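Alpha,alpha-trehalose-phosphate synthase (UDP-forming) (Burkholderia xenovorans, PDB 5HXA) is a member of glycosyltransferase family 20 and has a GT-B architecture, in which two Rossmann-like domains face each other across a cleft. Local coordinates at residues L12-N17 against I34-A39; I134-D139 against D454-D459; V376-V381 against A401-G406; K243-F248 against L357-Q362. One frame throughout, in Å; residues are numbered along the deposited sequence. Where two conformers were deposited one is given.

Interaction 1 of 4, residues L12-N17 against I34-A39; sequences LIVVSN and IGVLDA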
loop_
_atom_site.group_PDB
_atom_site.type_symbol
_atom_site.label_atom_id
_atom_site.label_comp_id
_atom_site.label_asym_id
_atom_site.label_seq_id
_atom_site.Cartn_x
_atom_site.Cartn_y
_atom_site.Cartn_z
ATOM N N LEU A 12 32.835 -8.824 -17.866
ATOM C CA LEU A 12 31.652 -8.432 -17.111
ATOM C C LEU A 12 31.957 -7.157 -16.334
ATOM O O LEU A 12 32.947 -7.096 -15.600
ATOM C CB LEU A 12 31.210 -9.537 -16.151
ATOM C CG LEU A 12 30.094 -9.112 -15.187
ATOM C CD1 LEU A 12 28.786 -8.824 -15.937
ATOM C CD2 LEU A 12 29.886 -10.180 -14.127
ATOM N N ILE A 13 31.114 -6.141 -16.510
ATOM C CA ILE A 13 31.191 -4.894 -15.757
ATOM C C ILE A 13 30.030 -4.902 -14.769
ATOM O O ILE A 13 28.865 -4.862 -15.179
ATOM C CB ILE A 13 31.116 -3.666 -16.676
ATOM C CG1 ILE A 13 32.065 -3.808 -17.880
ATOM C CG2 ILE A 13 31.395 -2.392 -15.893
ATOM C CD1 ILE A 13 33.535 -4.002 -17.518
ATOM N N VAL A 14 30.326 -4.971 -13.474
ATOM C CA VAL A 14 29.302 -4.903 -12.436
ATOM C C VAL A 14 29.227 -3.472 -11.920
ATOM O O VAL A 14 30.261 -2.852 -11.633
ATOM C CB VAL A 14 29.584 -5.892 -11.290
ATOM C CG1 VAL A 14 28.601 -5.661 -10.142
ATOM C CG2 VAL A 14 29.454 -7.322 -11.783
ATOM N N VAL A 15 28.007 -2.941 -11.810
ATOM C CA VAL A 15 27.769 -1.589 -11.313
ATOM C C VAL A 15 26.822 -1.682 -10.123
ATOM O O VAL A 15 25.708 -2.210 -10.245
ATOM C CB VAL A 15 27.194 -0.667 -12.403
ATOM C CG1 VAL A 15 26.976 0.739 -11.853
ATOM C CG2 VAL A 15 28.118 -0.629 -13.615
ATOM N N SER A 16 27.265 -1.172 -8.975
ATOM C CA SER A 16 26.456 -1.141 -7.759
ATOM C C SER A 16 26.902 0.057 -6.929
ATOM O O SER A 16 27.781 0.824 -7.329
ATOM C CB SER A 16 26.575 -2.449 -6.974
ATOM O OG SER A 16 27.905 -2.621 -6.499
ATOM N N ASN A 17 26.330 0.201 -5.742
ATOM C CA ASN A 17 26.487 1.467 -5.034
ATOM C C ASN A 17 27.669 1.482 -4.070
ATOM O O ASN A 17 28.392 2.479 -4.005
ATOM C CB ASN A 17 25.202 1.816 -4.287
ATOM C CG ASN A 17 25.188 3.251 -3.821
ATOM O OD1 ASN A 17 24.913 3.540 -2.656
ATOM N ND2 ASN A 17 25.517 4.167 -4.730
ATOM N N ILE A 34 29.621 -12.162 -3.098
ATOM C CA ILE A 34 29.526 -13.597 -3.328
ATOM C C ILE A 34 28.675 -13.894 -4.559
ATOM O O ILE A 34 28.860 -14.929 -5.210
ATOM C CB ILE A 34 28.983 -14.308 -2.069
ATOM C CG1 ILE A 34 29.244 -15.813 -2.147
ATOM C CG2 ILE A 34 27.500 -14.042 -1.882
ATOM C CD1 ILE A 34 30.707 -16.171 -2.286
ATOM N N GLY A 35 27.768 -12.983 -4.926
ATOM C CA GLY A 35 26.939 -13.212 -6.094
ATOM C C GLY A 35 27.634 -12.971 -7.419
ATOM O O GLY A 35 27.304 -13.625 -8.412
ATOM N N VAL A 36 28.601 -12.053 -7.463
ATOM C CA VAL A 36 29.177 -11.614 -8.730
ATOM C C VAL A 36 30.663 -11.915 -8.867
ATOM O O VAL A 36 31.151 -12.002 -10.007
ATOM C CB VAL A 36 28.933 -10.104 -8.962
ATOM C CG1 VAL A 36 27.450 -9.785 -8.995
ATOM C CG2 VAL A 36 29.654 -9.276 -7.907
ATOM N N LEU A 37 31.409 -12.075 -7.771
ATOM C CA LEU A 37 32.868 -12.030 -7.858
ATOM C C LEU A 37 33.430 -13.163 -8.717
ATOM O O LEU A 37 34.426 -12.976 -9.426
ATOM C CB LEU A 37 33.476 -12.069 -6.459
ATOM C CG LEU A 37 34.997 -11.933 -6.433
ATOM C CD1 LEU A 37 35.413 -10.567 -6.977
ATOM C CD2 LEU A 37 35.547 -12.168 -5.027
ATOM N N ASP A 38 32.814 -14.347 -8.661
ATOM C CA ASP A 38 33.257 -15.455 -9.505
ATOM C C ASP A 38 33.182 -15.095 -10.986
ATOM O O ASP A 38 34.086 -15.426 -11.762
ATOM C CB ASP A 38 32.412 -16.696 -9.223
ATOM C CG ASP A 38 33.188 -17.782 -8.505
ATOM O OD1 ASP A 38 33.963 -17.456 -7.579
ATOM O OD2 ASP A 38 33.020 -18.965 -8.872
ATOM N N ALA A 39 32.106 -14.427 -11.400
ATOM C CA ALA A 39 31.970 -14.050 -12.802
ATOM C C ALA A 39 32.957 -12.950 -13.177
ATOM O O ALA A 39 33.518 -12.958 -14.281
ATOM C CB ALA A 39 30.533 -13.618 -13.084
#
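Leu12 meets Ala39 and Val14 meets Val36 through aliphatic carbons alone; the flat groups nearby belong to Trp47 and Trp136. Trp47 on the adjoining strand touches both Val14 and Val36, and Trp136 on the strand at the other side touches Leu12. The contact itself is buried. Leu12 reaches Ala39 with one methyl, CD2, which stands 3.7 Å from Ala39 CB. CG of Leu12 lies anti to the backbone N (chi1 172°), and chi2 of 66° sets CD1 aside and leaves CD2 extended to Ala39, roughly anti to CA. Val14 sends CG2 to Val36 CB, 4.0 Å away. These two valines cross obliquely, and the branch that touches is the Val14 methyl beside its backbone N. The two pairs follow the alternation of the strand: Leu12 and Val14 point to the helix, whereas Ile13 touches Leu129 and Val15 touches Leu142.

Strand 12-16, helix 32-43 and strand 46-48 form a beta-alpha-beta crossover in the N-terminal Rossmann-like domain. The contact packs its first strand against its helix. The backbones stay well apart, with Leu12 CA 7.1 Å from Ala39 CA and Val14 CA 7.7 Å from Val36 CA. The helix is kinked here. Ala39 N makes just a weak bond to Val36 O, at 3.0 Å. One turn on, Thr43 OG1 is hydrogen-bonded to both Leu12 N and Ala39 O, a polar link between strand and helix. Helix 449-461 covers the same region, where its Leu457 touches both Leu12 and Ala39.

Interaction 2 of 4, residues I134-D139 against D454-D459; sequences IIWVHD and DTFLAD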
loop_
_atom_site.group_PDB
_atom_site.type_symbol
_atom_site.label_atom_id
_atom_site.label_comp_id
_atom_site.label_asym_id
_atom_site.label_seq_id
_atom_site.Cartn_x
_atom_site.Cartn_y
_atom_site.Cartn_z
ATOM N N ILE A 134 29.860 -6.561 -21.300
ATOM C CA ILE A 134 28.465 -6.598 -20.883
ATOM C C ILE A 134 28.388 -5.990 -19.492
ATOM O O ILE A 134 29.306 -6.162 -18.682
ATOM C CB ILE A 134 27.880 -8.023 -20.908
ATOM C CG1 ILE A 134 28.625 -8.936 -19.924
ATOM C CG2 ILE A 134 27.914 -8.568 -22.344
ATOM C CD1 ILE A 134 28.104 -10.374 -19.889
ATOM N N ILE A 135 27.305 -5.262 -19.222
ATOM C CA ILE A 135 27.175 -4.450 -18.015
ATOM C C ILE A 135 25.987 -4.959 -17.211
ATOM O O ILE A 135 24.888 -5.115 -17.755
ATOM C CB ILE A 135 27.007 -2.960 -18.366
ATOM C CG1 ILE A 135 28.175 -2.493 -19.248
ATOM C CG2 ILE A 135 26.906 -2.108 -17.106
ATOM C CD1 ILE A 135 27.906 -1.158 -19.945
ATOM N N TRP A 136 26.208 -5.204 -15.914
ATOM C CA TRP A 136 25.179 -5.700 -14.997
ATOM C C TRP A 136 25.046 -4.713 -13.839
ATOM O O TRP A 136 25.954 -4.596 -13.010
ATOM C CB TRP A 136 25.536 -7.098 -14.488
ATOM C CG TRP A 136 24.450 -7.794 -13.700
ATOM C CD1 TRP A 136 23.179 -7.348 -13.461
ATOM C CD2 TRP A 136 24.550 -9.080 -13.066
ATOM N NE1 TRP A 136 22.484 -8.277 -12.704
ATOM C CE2 TRP A 136 23.307 -9.347 -12.453
ATOM C CE3 TRP A 136 25.577 -10.029 -12.956
ATOM C CZ2 TRP A 136 23.059 -10.527 -11.741
ATOM C CZ3 TRP A 136 25.332 -11.202 -12.247
ATOM C CH2 TRP A 136 24.084 -11.440 -11.648
ATOM N N VAL A 137 23.916 -4.013 -13.782
ATOM C CA VAL A 137 23.663 -2.949 -12.810
ATOM C C VAL A 137 22.720 -3.471 -11.731
ATOM O O VAL A 137 21.770 -4.203 -12.031
ATOM C CB VAL A 137 23.065 -1.714 -13.517
ATOM C CG1 VAL A 137 22.814 -0.576 -12.526
ATOM C CG2 VAL A 137 23.978 -1.265 -14.669
ATOM N N HIS A 138 22.943 -3.062 -10.478
ATOM C CA HIS A 138 22.220 -3.627 -9.339
ATOM C C HIS A 138 21.483 -2.560 -8.538
ATOM O O HIS A 138 22.097 -1.601 -8.054
ATOM C CB HIS A 138 23.176 -4.400 -8.434
ATOM C CG HIS A 138 23.620 -5.689 -9.040
ATOM N ND1 HIS A 138 22.967 -6.878 -8.803
ATOM C CD2 HIS A 138 24.600 -5.962 -9.934
ATOM C CE1 HIS A 138 23.545 -7.837 -9.504
ATOM N NE2 HIS A 138 24.537 -7.307 -10.200
ATOM N N ASP A 139 20.164 -2.736 -8.430
ATOM C CA ASP A 139 19.280 -2.203 -7.385
ATOM C C ASP A 139 18.834 -0.753 -7.574
ATOM O O ASP A 139 19.328 -0.033 -8.454
ATOM C CB ASP A 139 19.915 -2.365 -5.995
ATOM C CG ASP A 139 18.950 -3.007 -4.991
ATOM O OD1 ASP A 139 17.770 -3.246 -5.350
ATOM O OD2 ASP A 139 19.362 -3.263 -3.843
ATOM N N ASP A 454 24.327 -17.463 -13.248
ATOM C CA ASP A 454 24.526 -17.982 -14.599
ATOM C C ASP A 454 23.282 -17.805 -15.459
ATOM O O ASP A 454 23.393 -17.577 -16.670
ATOM C CB ASP A 454 24.935 -19.449 -14.558
ATOM C CG ASP A 454 26.329 -19.650 -13.983
ATOM O OD1 ASP A 454 27.099 -18.668 -13.910
ATOM O OD2 ASP A 454 26.645 -20.795 -13.612
ATOM N N THR A 455 22.089 -17.930 -14.867
ATOM C CA THR A 455 20.882 -17.763 -15.668
ATOM C C THR A 455 20.719 -16.312 -16.090
ATOM O O THR A 455 20.356 -16.031 -17.238
ATOM C CB THR A 455 19.634 -18.237 -14.913
ATOM O OG1 THR A 455 19.522 -17.516 -13.687
ATOM C CG2 THR A 455 19.712 -19.732 -14.620
ATOM N N PHE A 456 20.985 -15.377 -15.186
ATOM C CA PHE A 456 20.894 -13.973 -15.574
ATOM C C PHE A 456 21.925 -13.650 -16.651
ATOM O O PHE A 456 21.605 -13.023 -17.669
ATOM C CB PHE A 456 21.077 -13.061 -14.357
ATOM C CG PHE A 456 20.796 -11.614 -14.665
ATOM C CD1 PHE A 456 21.798 -10.797 -15.180
ATOM C CD2 PHE A 456 19.521 -11.093 -14.504
ATOM C CE1 PHE A 456 21.536 -9.479 -15.507
ATOM C CE2 PHE A 456 19.250 -9.766 -14.820
ATOM C CZ PHE A 456 20.262 -8.961 -15.322
ATOM N N LEU A 457 23.167 -14.095 -16.453
ATOM C CA LEU A 457 24.231 -13.745 -17.389
ATOM C C LEU A 457 24.026 -14.385 -18.762
ATOM O O LEU A 457 24.404 -13.790 -19.778
ATOM C CB LEU A 457 25.592 -14.137 -16.805
ATOM C CG LEU A 457 26.096 -13.246 -15.655
ATOM C CD1 LEU A 457 27.422 -13.764 -15.120
ATOM C CD2 LEU A 457 26.228 -11.794 -16.104
ATOM N N ALA A 458 23.426 -15.582 -18.826
ATOM C CA ALA A 458 23.142 -16.181 -20.131
ATOM C C ALA A 458 22.138 -15.341 -20.911
ATOM O O ALA A 458 22.274 -15.175 -22.124
ATOM C CB ALA A 458 22.625 -17.612 -19.970
ATOM N N ASP A 459 21.123 -14.801 -20.231
ATOM C CA ASP A 459 20.189 -13.905 -20.910
ATOM C C ASP A 459 20.890 -12.633 -21.369
ATOM O O ASP A 459 20.633 -12.141 -22.472
ATOM C CB ASP A 459 19.008 -13.563 -19.995
ATOM C CG ASP A 459 18.052 -14.735 -19.814
ATOM O OD1 ASP A 459 18.106 -15.667 -20.631
ATOM O OD2 ASP A 459 17.251 -14.730 -18.857
#
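Trp136 and Phe456 form the aromatic part of the contact, an offset stack. The five-membered ring of Trp136 lies over the Phe456 ring with centroids 4.1 Å apart and planes only 12° from parallel. The closest approach is tight: Trp136 NE1 is 3.2 Å from Phe456 CE1. The rim of the phenyl ring sits over the indole, with Phe456 CD1 3.4 Å from Trp136 CE2. CG is anti to the backbone N in both residues (chi1 -171° for Trp136), which lets the two rings overlap. The opposite face of the indole carries His138 NE2, 3.2 Å above its plane and offset to the rim. His138 ND1 is hydrogen-bonded to His163 NE2.

The aliphatic part belongs to Leu457. Its CD2 methyl comes obliquely to the six-membered side of the indole, 3.7 Å from Trp136 CE3, and the two side chains cross at about a right angle. The same methyl lies 4.5 Å from Ile134 CD1, a looser touch. No hydrogen bond joins the two segments, and all four touching residues are buried.

The axes of strand 134-138 and helix 454-459 come within 10.3 Å at their closest, with 131° between their directions. The strand is an inner, parallel member of the N-terminal sheet. In GT-B enzymes the last helix of the chain commonly crosses back onto the N-terminal domain, and helix 449-461 fits this pattern. Around the stack, Trp452 of that helix meets the Trp136 ring, Tyr232 meets Phe456 edge-to-face, and Val36 of helix 32-43 and Phe161 of strand 158-161 also touch Trp136.

Interaction 3 of 4, residues V376-V381 against A401-G406; sequences VAKEYV and AEQLPG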
loop_
_atom_site.group_PDB
_atom_site.type_symbol
_atom_site.label_atom_id
_atom_site.label_comp_id
_atom_site.label_asym_id
_atom_site.label_seq_id
_atom_site.Cartn_x
_atom_site.Cartn_y
_atom_site.Cartn_z
ATOM N N VAL A 376 17.915 -14.478 5.072
ATOM C CA VAL A 376 18.035 -15.044 6.415
ATOM C C VAL A 376 17.244 -16.344 6.522
ATOM O O VAL A 376 17.682 -17.296 7.177
ATOM C CB VAL A 376 17.600 -14.005 7.473
ATOM C CG1 VAL A 376 17.300 -14.669 8.825
ATOM C CG2 VAL A 376 18.692 -12.950 7.660
ATOM N N ALA A 377 16.080 -16.419 5.859
ATOM C CA ALA A 377 15.286 -17.647 5.904
ATOM C C ALA A 377 16.035 -18.816 5.276
ATOM O O ALA A 377 16.027 -19.933 5.815
ATOM C CB ALA A 377 13.945 -17.444 5.197
ATOM N N LYS A 378 16.674 -18.585 4.123
ATOM C CA LYS A 378 17.430 -19.652 3.469
ATOM C C LYS A 378 18.659 -20.031 4.291
ATOM O O LYS A 378 18.948 -21.220 4.476
ATOM C CB LYS A 378 17.831 -19.218 2.058
ATOM C CG LYS A 378 16.632 -18.866 1.157
ATOM C CD LYS A 378 17.021 -18.723 -0.314
ATOM C CE LYS A 378 15.780 -18.355 -1.150
ATOM N NZ LYS A 378 16.102 -18.139 -2.591
ATOM N N GLU A 379 19.373 -19.027 4.817
ATOM C CA GLU A 379 20.564 -19.285 5.622
ATOM C C GLU A 379 20.227 -20.043 6.899
ATOM O O GLU A 379 20.966 -20.954 7.297
ATOM C CB GLU A 379 21.259 -17.960 5.960
ATOM C CG GLU A 379 21.778 -17.244 4.734
ATOM C CD GLU A 379 22.167 -15.802 5.015
ATOM O OE1 GLU A 379 21.823 -15.280 6.092
ATOM O OE2 GLU A 379 22.815 -15.199 4.144
ATOM N N TYR A 380 19.127 -19.666 7.563
ATOM C CA TYR A 380 18.709 -20.360 8.779
ATOM C C TYR A 380 18.524 -21.844 8.513
ATOM O O TYR A 380 18.984 -22.692 9.291
ATOM C CB TYR A 380 17.392 -19.779 9.341
ATOM C CG TYR A 380 16.869 -20.659 10.468
ATOM C CD1 TYR A 380 17.394 -20.553 11.756
ATOM C CD2 TYR A 380 15.901 -21.638 10.231
ATOM C CE1 TYR A 380 16.954 -21.387 12.785
ATOM C CE2 TYR A 380 15.452 -22.483 11.250
ATOM C CZ TYR A 380 15.991 -22.357 12.522
ATOM O OH TYR A 380 15.564 -23.194 13.524
ATOM N N VAL A 381 17.819 -22.176 7.427
ATOM C CA VAL A 381 17.544 -23.580 7.123
ATOM C C VAL A 381 18.833 -24.313 6.779
ATOM O O VAL A 381 19.111 -25.393 7.316
ATOM C CB VAL A 381 16.502 -23.694 5.996
ATOM C CG1 VAL A 381 16.309 -25.173 5.578
ATOM C CG2 VAL A 381 15.172 -23.099 6.463
ATOM N N ALA A 401 8.970 -17.666 0.104
ATOM C CA ALA A 401 8.102 -18.773 0.531
ATOM C C ALA A 401 7.944 -19.847 -0.545
ATOM O O ALA A 401 8.009 -21.048 -0.243
ATOM C CB ALA A 401 6.731 -18.249 0.954
ATOM N N GLU A 402 7.736 -19.446 -1.800
ATOM C CA GLU A 402 7.597 -20.438 -2.866
ATOM C C GLU A 402 8.853 -21.298 -3.005
ATOM O O GLU A 402 8.780 -22.452 -3.440
ATOM C CB GLU A 402 7.279 -19.740 -4.192
ATOM N N GLN A 403 10.006 -20.769 -2.625
ATOM C CA GLN A 403 11.253 -21.497 -2.772
ATOM C C GLN A 403 11.611 -22.332 -1.559
ATOM O O GLN A 403 12.678 -22.957 -1.551
ATOM C CB GLN A 403 12.378 -20.524 -3.050
ATOM C CG GLN A 403 12.328 -19.942 -4.421
ATOM C CD GLN A 403 13.527 -19.105 -4.640
ATOM O OE1 GLN A 403 13.707 -18.093 -3.960
ATOM N NE2 GLN A 403 14.407 -19.546 -5.539
ATOM N N LEU A 404 10.767 -22.345 -0.532
ATOM C CA LEU A 404 11.052 -23.063 0.709
ATOM C C LEU A 404 9.848 -23.910 1.105
ATOM O O LEU A 404 9.231 -23.693 2.156
ATOM C CB LEU A 404 11.425 -22.079 1.817
ATOM C CG LEU A 404 12.748 -21.329 1.600
ATOM C CD1 LEU A 404 12.914 -20.212 2.640
ATOM C CD2 LEU A 404 13.932 -22.296 1.669
ATOM N N PRO A 405 9.500 -24.912 0.288
ATOM C CA PRO A 405 8.398 -25.821 0.650
ATOM C C PRO A 405 8.796 -26.630 1.875
ATOM O O PRO A 405 9.839 -27.288 1.888
ATOM C CB PRO A 405 8.244 -26.707 -0.596
ATOM C CG PRO A 405 9.624 -26.746 -1.177
ATOM C CD PRO A 405 10.265 -25.407 -0.870
ATOM N N GLY A 406 7.968 -26.575 2.907
ATOM C CA GLY A 406 8.309 -27.117 4.210
ATOM C C GLY A 406 8.399 -26.067 5.295
ATOM O O GLY A 406 8.351 -26.413 6.489
#
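Lys378 and Gln403 make the polar contact, and Ala377 and Leu404 the apolar one, in the C-terminal Rossmann-like domain of the GT-B fold. Helix 375-382 connects two neighbouring parallel strands, 363-366 and 391-395, as a beta-alpha-beta crossover. Segment 401-406 lies in the loop between strand 391-395 and strand 408-410. Lys378 NZ donates to Gln403 OE1 over 2.8 Å. The ammonium sits well above the carbonyl plane, 51° out of it, with a C=O...N angle of 113°. Lys378 gets there with a chain extended beyond CG, its CG anti to the carbonyl carbon (chi1 -59°). The same NZ also bonds to Ile234 O, so two oxygens grip this buried charge.

Nearer the helix backbone, the CD1 methyl of Leu404 lies 3.9 Å from Ala377 CB and 4.2 Å from Lys378 CG, beside the start of the lysine chain.

Further out, Met444 of helix 430-446 touches both Lys378 and Leu404, and Leu392 of strand 391-395 backs both Ala377 and Leu404. Met373 touches the Lys378 and Gln403 side chains. A bound sodium ion is about 10 Å from the Gln403 side chain. Within the loop, Leu404 N is hydrogen-bonded to Ala401 O at 3.1 Å.

Interaction 4 of 4, residues K243-F248 against L357-Q362; sequences KAAEQF and LFRQSQ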
loop_
_atom_site.group_PDB
_atom_site.type_symbol
_atom_site.label_atom_id
_atom_site.label_comp_id
_atom_site.label_asym_id
_atom_site.label_seq_id
_atom_site.Cartn_x
_atom_site.Cartn_y
_atom_site.Cartn_z
ATOM N N LYS A 243 28.343 -26.207 6.170
ATOM C CA LYS A 243 29.703 -26.483 6.623
ATOM C C LYS A 243 30.219 -25.370 7.532
ATOM O O LYS A 243 30.837 -25.646 8.564
ATOM C CB LYS A 243 30.626 -26.681 5.418
ATOM N N ALA A 244 29.966 -24.111 7.174
ATOM C CA ALA A 244 30.410 -22.998 8.012
ATOM C C ALA A 244 29.728 -23.018 9.378
ATOM O O ALA A 244 30.372 -22.790 10.408
ATOM C CB ALA A 244 30.147 -21.669 7.303
ATOM N N ALA A 245 28.422 -23.290 9.408
ATOM C CA ALA A 245 27.714 -23.332 10.684
ATOM C C ALA A 245 28.298 -24.400 11.586
ATOM O O ALA A 245 28.458 -24.189 12.798
ATOM C CB ALA A 245 26.220 -23.579 10.456
ATOM N N GLU A 246 28.659 -25.546 11.008
ATOM C CA GLU A 246 29.261 -26.587 11.825
ATOM C C GLU A 246 30.663 -26.197 12.276
ATOM O O GLU A 246 31.032 -26.433 13.433
ATOM C CB GLU A 246 29.298 -27.914 11.067
ATOM C CG GLU A 246 29.851 -29.036 11.926
ATOM C CD GLU A 246 29.950 -30.349 11.186
ATOM O OE1 GLU A 246 30.436 -31.328 11.793
ATOM O OE2 GLU A 246 29.545 -30.403 10.006
ATOM N N GLN A 247 31.463 -25.592 11.391
ATOM C CA GLN A 247 32.848 -25.266 11.730
ATOM C C GLN A 247 32.942 -24.174 12.790
ATOM O O GLN A 247 33.943 -24.091 13.509
ATOM C CB GLN A 247 33.612 -24.838 10.475
ATOM C CG GLN A 247 33.955 -25.978 9.525
ATOM C CD GLN A 247 34.532 -25.487 8.204
ATOM O OE1 GLN A 247 34.343 -24.330 7.819
ATOM N NE2 GLN A 247 35.239 -26.369 7.504
ATOM N N PHE A 248 31.929 -23.313 12.886
ATOM C CA PHE A 248 31.948 -22.217 13.847
ATOM C C PHE A 248 31.138 -22.513 15.101
ATOM O O PHE A 248 30.948 -21.616 15.926
ATOM C CB PHE A 248 31.462 -20.927 13.185
ATOM C CG PHE A 248 32.519 -20.264 12.368
ATOM C CD1 PHE A 248 33.002 -20.875 11.221
ATOM C CD2 PHE A 248 33.073 -19.062 12.769
ATOM C CE1 PHE A 248 34.002 -20.289 10.472
ATOM C CE2 PHE A 248 34.074 -18.465 12.022
ATOM C CZ PHE A 248 34.540 -19.081 10.871
ATOM N N LEU A 357 25.119 -19.684 15.111
ATOM C CA LEU A 357 24.037 -19.342 16.029
ATOM C C LEU A 357 22.695 -19.857 15.517
ATOM O O LEU A 357 21.888 -20.361 16.304
ATOM C CB LEU A 357 23.981 -17.824 16.262
ATOM C CG LEU A 357 25.244 -17.161 16.838
ATOM C CD1 LEU A 357 25.035 -15.651 16.960
ATOM C CD2 LEU A 357 25.624 -17.754 18.195
ATOM N N PHE A 358 22.433 -19.729 14.203
ATOM C CA PHE A 358 21.234 -20.340 13.619
ATOM C C PHE A 358 21.175 -21.836 13.928
ATOM O O PHE A 358 20.117 -22.375 14.276
ATOM C CB PHE A 358 21.208 -20.149 12.091
ATOM C CG PHE A 358 20.922 -18.738 11.623
ATOM C CD1 PHE A 358 20.163 -17.862 12.384
ATOM C CD2 PHE A 358 21.401 -18.303 10.381
ATOM C CE1 PHE A 358 19.894 -16.573 11.928
ATOM C CE2 PHE A 358 21.148 -17.003 9.922
ATOM C CZ PHE A 358 20.386 -16.141 10.700
ATOM N N ARG A 359 22.309 -22.523 13.785
ATOM C CA ARG A 359 22.360 -23.963 14.018
ATOM C C ARG A 359 21.985 -24.328 15.453
ATOM O O ARG A 359 21.511 -25.440 15.705
ATOM C CB ARG A 359 23.764 -24.472 13.685
ATOM C CG ARG A 359 23.939 -25.993 13.663
ATOM C CD ARG A 359 25.292 -26.297 13.039
ATOM N NE ARG A 359 25.617 -27.714 12.900
ATOM C CZ ARG A 359 25.492 -28.403 11.768
ATOM N NH1 ARG A 359 25.011 -27.822 10.664
ATOM N NH2 ARG A 359 25.836 -29.681 11.743
ATOM N N GLN A 360 22.197 -23.415 16.406
ATOM C CA GLN A 360 21.815 -23.652 17.797
ATOM C C GLN A 360 20.338 -23.389 18.069
ATOM O O GLN A 360 19.881 -23.666 19.181
ATOM C CB GLN A 360 22.652 -22.771 18.742
ATOM C CG GLN A 360 24.091 -23.209 18.849
ATOM C CD GLN A 360 24.201 -24.643 19.316
ATOM O OE1 GLN A 360 23.597 -25.023 20.323
ATOM N NE2 GLN A 360 24.937 -25.460 18.564
ATOM N N SER A 361 19.589 -22.865 17.100
ATOM C CA SER A 361 18.246 -22.349 17.338
ATOM C C SER A 361 17.187 -23.326 16.841
ATOM O O SER A 361 17.185 -23.698 15.663
ATOM C CB SER A 361 18.059 -21.000 16.643
ATOM O OG SER A 361 19.085 -20.086 17.025
ATOM N N GLN A 362 16.252 -23.683 17.725
ATOM C CA GLN A 362 15.189 -24.624 17.365
ATOM C C GLN A 362 14.135 -24.017 16.446
ATOM O O GLN A 362 13.444 -24.768 15.745
ATOM C CB GLN A 362 14.495 -25.166 18.620
ATOM C CG GLN A 362 15.325 -26.181 19.413
ATOM C CD GLN A 362 16.486 -25.551 20.177
ATOM O OE1 GLN A 362 16.404 -24.421 20.665
ATOM N NE2 GLN A 362 17.581 -26.285 20.270
#
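Arg359 stretches out to Glu246 and Ala245 with CG anti to its own N (chi1 -171°) and the chain extended as far as NE. The last torsion, chi4 100°, then swings the guanidinium round so that one face lies on Glu246. Glu246 CB sits over the centre of that face, 3.9 Å from Arg359 CZ. Nearer the backbone, Arg359 CD lies 3.8 Å from Ala245 O and 3.9 Å from Ala245 CB.

The contact joins helix 238-247 to the end of helix 351-359, which leads into strand 363-366 of the parallel C-terminal sheet of the GT-B fold. Glu246 and Arg359 run side by side and point the same way, with carboxylate and guanidinium planes 4° apart. Glu246 OE2 is 4.2 Å from Arg359 NH2 and well out of the guanidinium plane. The attraction is therefore probably one of charge alone. The guanidinium has firmer support elsewhere, since Arg359 NH1 bonds to Ser383 O. After the helix, Ser361 OG donates to Leu357 O over 2.9 Å. A bound sodium ion lies about 7 Å from the Arg359 side chain.

The four contacts fall into two pairs. Interactions 1 and 2 lie in the N-terminal domain, with centres about 9 Å apart. Their strands are neighbours in one sheet, and Ile13 O is 2.8 Å from Trp136 N. Ala39 and Leu457 also touch, so helices 32-43 and 449-461 pack over the same side. Interactions 3 and 4 lie about 16 Å apart, centre to centre, and meet where Tyr380 OH is 2.7 Å from Ser361 O. The pairs do not touch: interactions 1 and 3 come within about 8 Å at their nearest atoms, interactions 2 and 4 within about 19 Å. The chain passes through interactions 4 and 3 before helix 449-461 returns to complete interaction 2.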